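Local coordinates for protein Asp/Glu-specific dipeptidyl-peptidase (PDB 5JXF) that removes dipeptides from the N-terminus of oligopeptides as a serine peptidase of family S46, cutting strictly after aspartate or glutamate, at residues A[95-103]-A[659-667]; A[221-230]-A[338-347]. All coordinates share one frame; numbering follows the deposited sequence.

Contact 1 of 2, residues A[95-103]-A[659-667]; sequences LILTNHHCG and GGNSGSPAV. With ASP (aspartic acid), chain F; ARG (arginine), chain E.
H101 CG stands between its backbone N and carbonyl carbon (chi1 74°), which swings the imidazole over to S662. N99 CG lies beside its backbone N (chi1 -72°) and carries the amide to the same serine and to G663. H101 NE2 is 2.6 Å from S662 OG, which sits at the ring edge near the ring plane; either atom could be the donor. The place of S662 OG is somewhat uncertain, because it crowds the bound aspartate. D237 OD2 is hydrogen-bonded to the other ring nitrogen, ND1. S662, H101 and D237 are the charge relay system by similarity. N99 CB lies under one face of the imidazole and CB of the bound arginine over the opposite face. N99 OD1 is 2.9 Å from G663 N, while its ND2 bonds N677 O. C102 SG packs on S662 CB at 3.5 Å. The bound aspartate O takes G660 N at 2.8 Å and S662 N at 3.0 Å, consistent with an oxyanion hole. N661 O accepts both N and OG of S664 within the type II turn. Strand 95-98 runs between strands 85-89 and 239-245, with helix 100-109 following; strand 665-667 pairs with 279-284 and 673-680 in another antiparallel sheet.

Contact 2 of 2, residues A[221-230]-A[338-347]; sequences KFGSDTDNWV and YAGVANYWKK. With ARG (arginine), chain E; ASP (aspartic acid), chain F.
The side chains of N228 and N343 cross at about a right angle, with their amide planes 32° apart, in the tight part of the contact. N228 ND2 gives a nearly straight bond (174°) to a lone pair of N343 OD1 at 2.8 Å. N343 CG is anti to its backbone N (chi1 -169°), which takes the amide to the ligand. The same OD1, together with N228 OD1, accepts the amino group of the bound arginine, which D679 OD1 also bonds. N343 ND2 donates to the arginine O, a very short bond in the model. W229 lies beside them, its ring nearly parallel to the N343 amide. Its NE1 bonds N343 O at 2.9 Å, an oxygen that also takes the helix bond from K347 N. K347 CG makes a CH-pi contact over the six-membered ring, 4.0 Å from its centroid, and the arginine N lies over the opposite face. K347 NZ goes on to D688.

Segment 221-230 is held against helix 328-357 around the dipeptide N-terminus, consistent with an enzyme that releases dipeptides from the N-terminus. K346, fully extended, reaches the carbonyls of the weakly bonded helix 224-227 and the residue after it. Its NZ bonds D225 O at 2.9 Å and N228 O at 2.7 Å, both in the carbonyl planes.

The side holding D225 and Y338 is partly open to solvent, with T226 exposed at the margin. D225 OD2 lies at the tyrosine edge, 3.0 Å from Y338 CE1, carboxylate and ring nearly coplanar. The one hydrogen bond here, Y338 OH to D225 OD2, is weak at 3.5 Å. K221 NZ merely touches A339 CB at 3.7 Å.

Overall arrangement
Contact 1 is buried and joins two beta-sheets, whereas contact 2 is partly buried and joins a loop with a short helix to the long helix 328-357. Their centres are about 16 Å apart, and along the chain contact 2 is nested inside the loop closed by contact 1. Their segments share no helix or strand, but both contacts pack against strand 673-680 and touch the bound arginine and aspartate. The catalytic residues, assigned by similarity, and backbone N-H groups define contact 1, which covers little area. The larger contact 2 relies on amides, a tryptophan and lysines, and binds the amino end of the dipeptide. R680, the P1 specificity residue by similarity, lies beside W229 and bonds the bound aspartate.

Contact 1 of 2, residues A[95-103]-A[659-667]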
loop_
_atom_site.group_PDB
_atom_site.type_symbol
_atom_site.label_atom_id
_atom_site.label_comp_id
_atom_site.label_asym_id
_atom_site.label_seq_id
_atom_site.Cartn_x
_atom_site.Cartn_y
_atom_site.Cartn_z
ATOM N N LEU A 95 -30.204 -20.689 15.182
ATOM C CA LEU A 95 -29.429 -20.037 14.127
ATOM C C LEU A 95 -28.227 -19.405 14.758
ATOM O O LEU A 95 -28.369 -18.571 15.652
ATOM C CB LEU A 95 -30.263 -18.981 13.402
ATOM C CG LEU A 95 -29.623 -18.353 12.161
ATOM C CD1 LEU A 95 -29.274 -19.466 11.192
ATOM C CD2 LEU A 95 -30.570 -17.342 11.498
ATOM N N ILE A 96 -27.040 -19.840 14.332
ATOM C CA ILE A 96 -25.795 -19.241 14.813
ATOM C C ILE A 96 -24.998 -18.605 13.684
ATOM O O ILE A 96 -25.009 -19.059 12.528
ATOM C CB ILE A 96 -24.849 -20.241 15.540
ATOM C CG1 ILE A 96 -24.379 -21.345 14.604
ATOM C CG2 ILE A 96 -25.515 -20.839 16.795
ATOM C CD1 ILE A 96 -23.460 -22.316 15.280
ATOM N N LEU A 97 -24.273 -17.568 14.058
ATOM C CA LEU A 97 -23.511 -16.781 13.106
ATOM C C LEU A 97 -22.031 -16.930 13.437
ATOM O O LEU A 97 -21.655 -16.914 14.605
ATOM C CB LEU A 97 -23.959 -15.313 13.155
ATOM C CG LEU A 97 -23.157 -14.338 12.283
ATOM C CD1 LEU A 97 -23.482 -14.605 10.816
ATOM C CD2 LEU A 97 -23.492 -12.892 12.670
ATOM N N THR A 98 -21.203 -17.126 12.420
ATOM C CA THR A 98 -19.760 -17.149 12.622
ATOM C C THR A 98 -19.051 -16.577 11.359
ATOM O O THR A 98 -19.703 -15.972 10.506
ATOM C CB THR A 98 -19.253 -18.586 12.965
ATOM O OG1 THR A 98 -17.897 -18.523 13.422
ATOM C CG2 THR A 98 -19.334 -19.530 11.761
ATOM N N ASN A 99 -17.736 -16.728 11.262
ATOM C CA ASN A 99 -16.982 -16.250 10.065
ATOM C C ASN A 99 -17.088 -17.197 8.892
ATOM O O ASN A 99 -17.307 -18.395 9.071
ATOM C CB ASN A 99 -15.479 -16.078 10.352
ATOM C CG ASN A 99 -15.178 -14.902 11.232
ATOM O OD1 ASN A 99 -14.098 -14.814 11.822
ATOM N ND2 ASN A 99 -16.121 -13.982 11.321
ATOM N N HIS A 100 -16.862 -16.678 7.694
ATOM C CA HIS A 100 -16.743 -17.535 6.526
ATOM C C HIS A 100 -15.527 -18.467 6.622
ATOM O O HIS A 100 -15.596 -19.634 6.230
ATOM C CB HIS A 100 -16.675 -16.685 5.245
ATOM C CG HIS A 100 -16.626 -17.494 3.987
ATOM N ND1 HIS A 100 -15.459 -17.717 3.289
ATOM C CD2 HIS A 100 -17.599 -18.149 3.311
ATOM C CE1 HIS A 100 -15.717 -18.452 2.224
ATOM N NE2 HIS A 100 -17.008 -18.737 2.220
ATOM N N HIS A 101 -14.415 -17.987 7.158
ATOM C CA HIS A 101 -13.273 -18.886 7.232
ATOM C C HIS A 101 -13.396 -19.902 8.400
ATOM O O HIS A 101 -12.693 -20.900 8.403
ATOM C CB HIS A 101 -11.951 -18.111 7.301
ATOM C CG HIS A 101 -11.673 -17.453 8.618
ATOM N ND1 HIS A 101 -11.871 -16.103 8.829
ATOM C CD2 HIS A 101 -11.160 -17.941 9.771
ATOM C CE1 HIS A 101 -11.514 -15.793 10.062
ATOM N NE2 HIS A 101 -11.084 -16.892 10.658
ATOM N N CYS A 102 -14.315 -19.678 9.340
ATOM C CA CYS A 102 -14.641 -20.714 10.349
ATOM C C CYS A 102 -15.525 -21.808 9.735
ATOM O O CYS A 102 -15.319 -23.001 9.962
ATOM C CB CYS A 102 -15.358 -20.116 11.553
ATOM S SG CYS A 102 -14.509 -18.780 12.375
ATOM N N GLY A 103 -16.522 -21.394 8.962
ATOM C CA GLY A 103 -17.322 -22.335 8.201
ATOM C C GLY A 103 -16.604 -22.948 7.005
ATOM O O GLY A 103 -17.104 -23.907 6.404
ATOM N N GLY A 659 -6.356 -15.284 17.570
ATOM C CA GLY A 659 -6.967 -16.418 16.893
ATOM C C GLY A 659 -7.853 -17.201 17.895
ATOM O O GLY A 659 -7.446 -17.425 19.035
ATOM N N GLY A 660 -9.046 -17.591 17.469
ATOM C CA GLY A 660 -10.058 -18.120 18.372
ATOM C C GLY A 660 -11.238 -17.171 18.495
ATOM O O GLY A 660 -12.377 -17.606 18.704
ATOM N N ASN A 661 -10.953 -15.874 18.350
ATOM C CA ASN A 661 -11.964 -14.836 18.409
ATOM C C ASN A 661 -12.646 -14.685 17.075
ATOM O O ASN A 661 -13.595 -13.913 16.953
ATOM C CB ASN A 661 -11.370 -13.489 18.796
ATOM C CG ASN A 661 -11.428 -13.217 20.279
ATOM O OD1 ASN A 661 -10.436 -12.800 20.877
ATOM N ND2 ASN A 661 -12.594 -13.443 20.889
ATOM N N SER A 662 -12.152 -15.404 16.071
ATOM C CA SER A 662 -12.873 -15.490 14.807
ATOM C C SER A 662 -14.304 -15.891 15.053
ATOM O O SER A 662 -14.575 -16.924 15.703
ATOM C CB SER A 662 -12.238 -16.489 13.850
ATOM O OG SER A 662 -11.308 -15.843 13.004
ATOM N N GLY A 663 -15.209 -15.074 14.540
ATOM C CA GLY A 663 -16.621 -15.315 14.672
ATOM C C GLY A 663 -17.242 -14.787 15.958
ATOM O O GLY A 663 -18.415 -14.992 16.172
ATOM N N SER A 664 -16.471 -14.093 16.791
ATOM C CA SER A 664 -16.989 -13.526 18.036
ATOM C C SER A 664 -17.955 -12.398 17.762
ATOM O O SER A 664 -17.753 -11.621 16.837
ATOM C CB SER A 664 -15.866 -12.993 18.926
ATOM O OG SER A 664 -15.057 -14.033 19.432
ATOM N N PRO A 665 -19.008 -12.305 18.578
ATOM C CA PRO A 665 -19.966 -11.216 18.424
ATOM C C PRO A 665 -19.399 -9.920 18.956
ATOM O O PRO A 665 -18.776 -9.927 20.002
ATOM C CB PRO A 665 -21.160 -11.673 19.277
ATOM C CG PRO A 665 -20.534 -12.531 20.364
ATOM C CD PRO A 665 -19.386 -13.237 19.668
ATOM N N ALA A 666 -19.612 -8.814 18.255
ATOM C CA ALA A 666 -19.407 -7.530 18.891
ATOM C C ALA A 666 -20.777 -6.964 19.233
ATOM O O ALA A 666 -21.654 -6.857 18.368
ATOM C CB ALA A 666 -18.596 -6.559 17.979
ATOM N N VAL A 667 -20.966 -6.632 20.506
ATOM C CA VAL A 667 -22.222 -6.080 20.958
ATOM C C VAL A 667 -22.061 -4.660 21.452
ATOM O O VAL A 667 -21.001 -4.264 21.937
ATOM C CB VAL A 667 -22.857 -6.937 22.096
ATOM C CG1 VAL A 667 -23.125 -8.337 21.576
ATOM C CG2 VAL A 667 -21.960 -6.948 23.329
HETATM N N ASP F . -8.414 -14.508 12.198
HETATM C CA ASP F . -8.165 -14.957 13.573
HETATM C C ASP F . -8.941 -16.195 13.984
HETATM O O ASP F . -9.484 -16.261 15.092
HETATM C CB ASP F . -8.455 -13.816 14.565
HETATM C CG ASP F . -7.269 -12.880 14.759
HETATM O OD1 ASP F . -6.130 -13.299 14.490
HETATM O OD2 ASP F . -7.470 -11.726 15.200
HETATM N N ARG E . -6.736 -13.530 9.363
HETATM C CA ARG E . -7.919 -14.246 9.817
HETATM C C ARG E . -7.620 -14.859 11.190
HETATM O O ARG E . -6.663 -15.613 11.334
HETATM C CB ARG E . -8.327 -15.323 8.803
HETATM C CG ARG E . -8.778 -14.773 7.441
HETATM C CD ARG E . -9.078 -15.898 6.447
HETATM N NE ARG E . -7.914 -16.754 6.230
HETATM C CZ ARG E . -7.011 -16.566 5.265
HETATM N NH1 ARG E . -7.140 -15.552 4.409
HETATM N NH2 ARG E . -5.976 -17.398 5.145
#

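Contact 2 of 2, residues A[221-230]-A[338-347]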
loop_
_atom_site.group_PDB
_atom_site.type_symbol
_atom_site.label_atom_id
_atom_site.label_comp_id
_atom_site.label_asym_id
_atom_site.label_seq_id
_atom_site.Cartn_x
_atom_site.Cartn_y
_atom_site.Cartn_z
ATOM N N LYS A 221 -14.061 -14.092 1.463
ATOM C CA LYS A 221 -12.669 -13.715 1.676
ATOM C C LYS A 221 -12.189 -12.772 0.569
ATOM O O LYS A 221 -11.133 -12.974 -0.029
ATOM C CB LYS A 221 -11.785 -14.960 1.772
ATOM C CG LYS A 221 -12.067 -16.037 0.740
ATOM C CD LYS A 221 -11.415 -17.357 1.142
ATOM C CE LYS A 221 -9.941 -17.168 1.467
ATOM N NZ LYS A 221 -9.199 -18.455 1.522
ATOM N N PHE A 222 -12.984 -11.739 0.311
ATOM C CA PHE A 222 -12.605 -10.682 -0.619
ATOM C C PHE A 222 -11.194 -10.191 -0.363
ATOM O O PHE A 222 -10.893 -9.704 0.721
ATOM C CB PHE A 222 -13.584 -9.504 -0.528
ATOM C CG PHE A 222 -13.340 -8.430 -1.585
ATOM C CD1 PHE A 222 -13.366 -8.748 -2.934
ATOM C CD2 PHE A 222 -13.084 -7.118 -1.226
ATOM C CE1 PHE A 222 -13.146 -7.760 -3.925
ATOM C CE2 PHE A 222 -12.884 -6.138 -2.200
ATOM C CZ PHE A 222 -12.911 -6.467 -3.550
ATOM N N GLY A 223 -10.324 -10.327 -1.359
ATOM C CA GLY A 223 -8.940 -9.911 -1.200
ATOM C C GLY A 223 -7.999 -11.022 -0.762
ATOM O O GLY A 223 -6.776 -10.853 -0.796
ATOM N N SER A 224 -8.576 -12.155 -0.362
ATOM C CA SER A 224 -7.814 -13.339 0.050
ATOM C C SER A 224 -6.606 -12.978 0.905
ATOM O O SER A 224 -6.731 -12.318 1.941
ATOM C CB SER A 224 -7.350 -14.138 -1.176
ATOM O OG SER A 224 -8.385 -14.953 -1.701
ATOM N N ASP A 225 -5.430 -13.375 0.434
ATOM C CA ASP A 225 -4.216 -13.184 1.200
ATOM C C ASP A 225 -3.631 -11.776 1.087
ATOM O O ASP A 225 -2.913 -11.331 1.985
ATOM C CB ASP A 225 -3.194 -14.231 0.789
ATOM C CG ASP A 225 -3.669 -15.644 1.095
ATOM O OD1 ASP A 225 -4.760 -15.797 1.705
ATOM O OD2 ASP A 225 -2.954 -16.601 0.733
ATOM N N THR A 226 -3.941 -11.057 0.012
ATOM C CA THR A 226 -3.485 -9.673 -0.081
ATOM C C THR A 226 -4.045 -8.842 1.071
ATOM O O THR A 226 -3.297 -8.169 1.773
ATOM C CB THR A 226 -3.883 -9.031 -1.432
ATOM O OG1 THR A 226 -3.248 -9.761 -2.486
ATOM C CG2 THR A 226 -3.447 -7.570 -1.484
ATOM N N ASP A 227 -5.352 -8.941 1.295
ATOM C CA ASP A 227 -6.023 -8.194 2.354
ATOM C C ASP A 227 -6.061 -8.870 3.747
ATOM O O ASP A 227 -6.547 -8.276 4.708
ATOM C CB ASP A 227 -7.459 -7.890 1.919
ATOM C CG ASP A 227 -7.529 -6.724 0.928
ATOM O OD1 ASP A 227 -6.460 -6.335 0.438
ATOM O OD2 ASP A 227 -8.639 -6.219 0.638
ATOM N N ASN A 228 -5.586 -10.102 3.855
ATOM C CA ASN A 228 -5.543 -10.772 5.168
ATOM C C ASN A 228 -4.677 -9.985 6.148
ATOM O O ASN A 228 -3.600 -9.508 5.781
ATOM C CB ASN A 228 -5.007 -12.187 5.025
ATOM C CG ASN A 228 -5.308 -13.062 6.258
ATOM O OD1 ASN A 228 -6.278 -12.829 6.994
ATOM N ND2 ASN A 228 -4.468 -14.054 6.481
ATOM N N TRP A 229 -5.161 -9.838 7.383
ATOM C CA TRP A 229 -4.508 -9.023 8.427
ATOM C C TRP A 229 -4.379 -7.533 8.061
ATOM O O TRP A 229 -3.562 -6.840 8.637
ATOM C CB TRP A 229 -3.107 -9.546 8.777
ATOM C CG TRP A 229 -3.057 -10.983 9.139
ATOM C CD1 TRP A 229 -2.671 -12.014 8.337
ATOM C CD2 TRP A 229 -3.395 -11.560 10.402
ATOM N NE1 TRP A 229 -2.748 -13.200 9.019
ATOM C CE2 TRP A 229 -3.185 -12.951 10.292
ATOM C CE3 TRP A 229 -3.847 -11.036 11.618
ATOM C CZ2 TRP A 229 -3.437 -13.836 11.353
ATOM C CZ3 TRP A 229 -4.087 -11.919 12.681
ATOM C CH2 TRP A 229 -3.875 -13.302 12.538
ATOM N N VAL A 230 -5.189 -7.046 7.132
ATOM C CA VAL A 230 -5.034 -5.674 6.634
ATOM C C VAL A 230 -6.297 -4.823 6.813
ATOM O O VAL A 230 -7.401 -5.277 6.527
ATOM C CB VAL A 230 -4.651 -5.669 5.136
ATOM C CG1 VAL A 230 -4.884 -4.293 4.533
ATOM C CG2 VAL A 230 -3.188 -6.100 4.937
ATOM N N TYR A 338 -4.673 -24.590 2.186
ATOM C CA TYR A 338 -3.857 -23.424 1.825
ATOM C C TYR A 338 -4.115 -22.238 2.765
ATOM O O TYR A 338 -3.171 -21.649 3.296
ATOM C CB TYR A 338 -4.115 -23.005 0.370
ATOM C CG TYR A 338 -3.292 -21.816 -0.091
ATOM C CD1 TYR A 338 -3.717 -20.512 0.146
ATOM C CD2 TYR A 338 -2.093 -21.998 -0.771
ATOM C CE1 TYR A 338 -2.971 -19.428 -0.282
ATOM C CE2 TYR A 338 -1.336 -20.912 -1.207
ATOM C CZ TYR A 338 -1.778 -19.635 -0.950
ATOM O OH TYR A 338 -1.040 -18.557 -1.373
ATOM N N ALA A 339 -5.388 -21.896 2.967
ATOM C CA ALA A 339 -5.770 -20.757 3.808
ATOM C C ALA A 339 -5.230 -20.851 5.246
ATOM O O ALA A 339 -4.783 -19.852 5.815
ATOM C CB ALA A 339 -7.286 -20.619 3.835
ATOM N N GLY A 340 -5.291 -22.043 5.835
ATOM C CA GLY A 340 -4.738 -22.255 7.160
ATOM C C GLY A 340 -3.261 -21.928 7.228
ATOM O O GLY A 340 -2.838 -21.111 8.046
ATOM N N VAL A 341 -2.487 -22.567 6.354
ATOM C CA VAL A 341 -1.044 -22.346 6.248
ATOM C C VAL A 341 -0.694 -20.888 5.974
ATOM O O VAL A 341 0.171 -20.319 6.646
ATOM C CB VAL A 341 -0.426 -23.231 5.136
ATOM C CG1 VAL A 341 0.998 -22.792 4.817
ATOM C CG2 VAL A 341 -0.448 -24.700 5.562
ATOM N N ALA A 342 -1.387 -20.296 5.000
ATOM C CA ALA A 342 -1.142 -18.920 4.549
ATOM C C ALA A 342 -1.398 -17.872 5.637
ATOM O O ALA A 342 -0.674 -16.887 5.755
ATOM C CB ALA A 342 -2.008 -18.617 3.315
ATOM N N ASN A 343 -2.431 -18.098 6.430
ATOM C CA ASN A 343 -2.822 -17.188 7.496
ATOM C C ASN A 343 -1.723 -16.940 8.529
ATOM O O ASN A 343 -1.439 -15.796 8.880
ATOM C CB ASN A 343 -4.067 -17.729 8.201
ATOM C CG ASN A 343 -4.685 -16.713 9.127
ATOM O OD1 ASN A 343 -4.863 -15.544 8.761
ATOM N ND2 ASN A 343 -5.008 -17.145 10.346
ATOM N N TYR A 344 -1.106 -18.012 9.021
ATOM C CA TYR A 344 -0.004 -17.864 9.971
ATOM C C TYR A 344 1.306 -17.409 9.306
ATOM O O TYR A 344 2.111 -16.710 9.926
ATOM C CB TYR A 344 0.211 -19.175 10.735
ATOM C CG TYR A 344 -0.851 -19.368 11.783
ATOM C CD1 TYR A 344 -0.818 -18.634 12.960
ATOM C CD2 TYR A 344 -1.913 -20.227 11.573
ATOM C CE1 TYR A 344 -1.789 -18.777 13.925
ATOM C CE2 TYR A 344 -2.901 -20.380 12.541
ATOM C CZ TYR A 344 -2.825 -19.651 13.717
ATOM O OH TYR A 344 -3.788 -19.783 14.689
ATOM N N TRP A 345 1.514 -17.802 8.053
ATOM C CA TRP A 345 2.684 -17.342 7.309
ATOM C C TRP A 345 2.720 -15.823 7.281
ATOM O O TRP A 345 3.747 -15.200 7.573
ATOM C CB TRP A 345 2.685 -17.882 5.884
ATOM C CG TRP A 345 3.568 -17.075 4.970
ATOM C CD1 TRP A 345 4.940 -17.116 4.894
ATOM C CD2 TRP A 345 3.146 -16.090 4.009
ATOM N NE1 TRP A 345 5.388 -16.220 3.945
ATOM C CE2 TRP A 345 4.310 -15.582 3.387
ATOM C CE3 TRP A 345 1.898 -15.593 3.612
ATOM C CZ2 TRP A 345 4.261 -14.599 2.391
ATOM C CZ3 TRP A 345 1.851 -14.619 2.620
ATOM C CH2 TRP A 345 3.026 -14.133 2.022
ATOM N N LYS A 346 1.584 -15.224 6.953
ATOM C CA LYS A 346 1.533 -13.776 6.924
ATOM C C LYS A 346 1.497 -13.195 8.327
ATOM O O LYS A 346 2.105 -12.149 8.555
ATOM C CB LYS A 346 0.335 -13.271 6.126
ATOM C CG LYS A 346 0.438 -11.784 5.794
ATOM C CD LYS A 346 -0.753 -11.303 4.995
ATOM C CE LYS A 346 -0.489 -9.916 4.343
ATOM N NZ LYS A 346 -1.785 -9.363 3.754
ATOM N N LYS A 347 0.800 -13.861 9.264
ATOM C CA LYS A 347 0.744 -13.365 10.641
ATOM C C LYS A 347 2.154 -13.161 11.178
ATOM O O LYS A 347 2.467 -12.135 11.798
ATOM C CB LYS A 347 -0.032 -14.326 11.588
ATOM C CG LYS A 347 -0.141 -13.777 13.004
ATOM C CD LYS A 347 -0.394 -14.864 14.050
ATOM C CE LYS A 347 -0.285 -14.311 15.466
ATOM N NZ LYS A 347 -0.796 -15.281 16.464
HETATM N N ARG E . -6.736 -13.530 9.363
HETATM C CA ARG E . -7.919 -14.246 9.817
HETATM C C ARG E . -7.620 -14.859 11.190
HETATM O O ARG E . -6.663 -15.613 11.334
HETATM C CB ARG E . -8.327 -15.323 8.803
HETATM C CG ARG E . -8.778 -14.773 7.441
HETATM C CD ARG E . -9.078 -15.898 6.447
HETATM N NE ARG E . -7.914 -16.754 6.230
HETATM C CZ ARG E . -7.011 -16.566 5.265
HETATM N NH1 ARG E . -7.140 -15.552 4.409
HETATM N NH2 ARG E . -5.976 -17.398 5.145
HETATM N N ASP F . -8.414 -14.508 12.198
HETATM C CA ASP F . -8.165 -14.957 13.573
HETATM C C ASP F . -8.941 -16.195 13.984
HETATM O O ASP F . -9.484 -16.261 15.092
HETATM C CB ASP F . -8.455 -13.816 14.565
HETATM C CG ASP F . -7.269 -12.880 14.759
HETATM O OD1 ASP F . -6.130 -13.299 14.490
HETATM O OD2 ASP F . -7.470 -11.726 15.200
#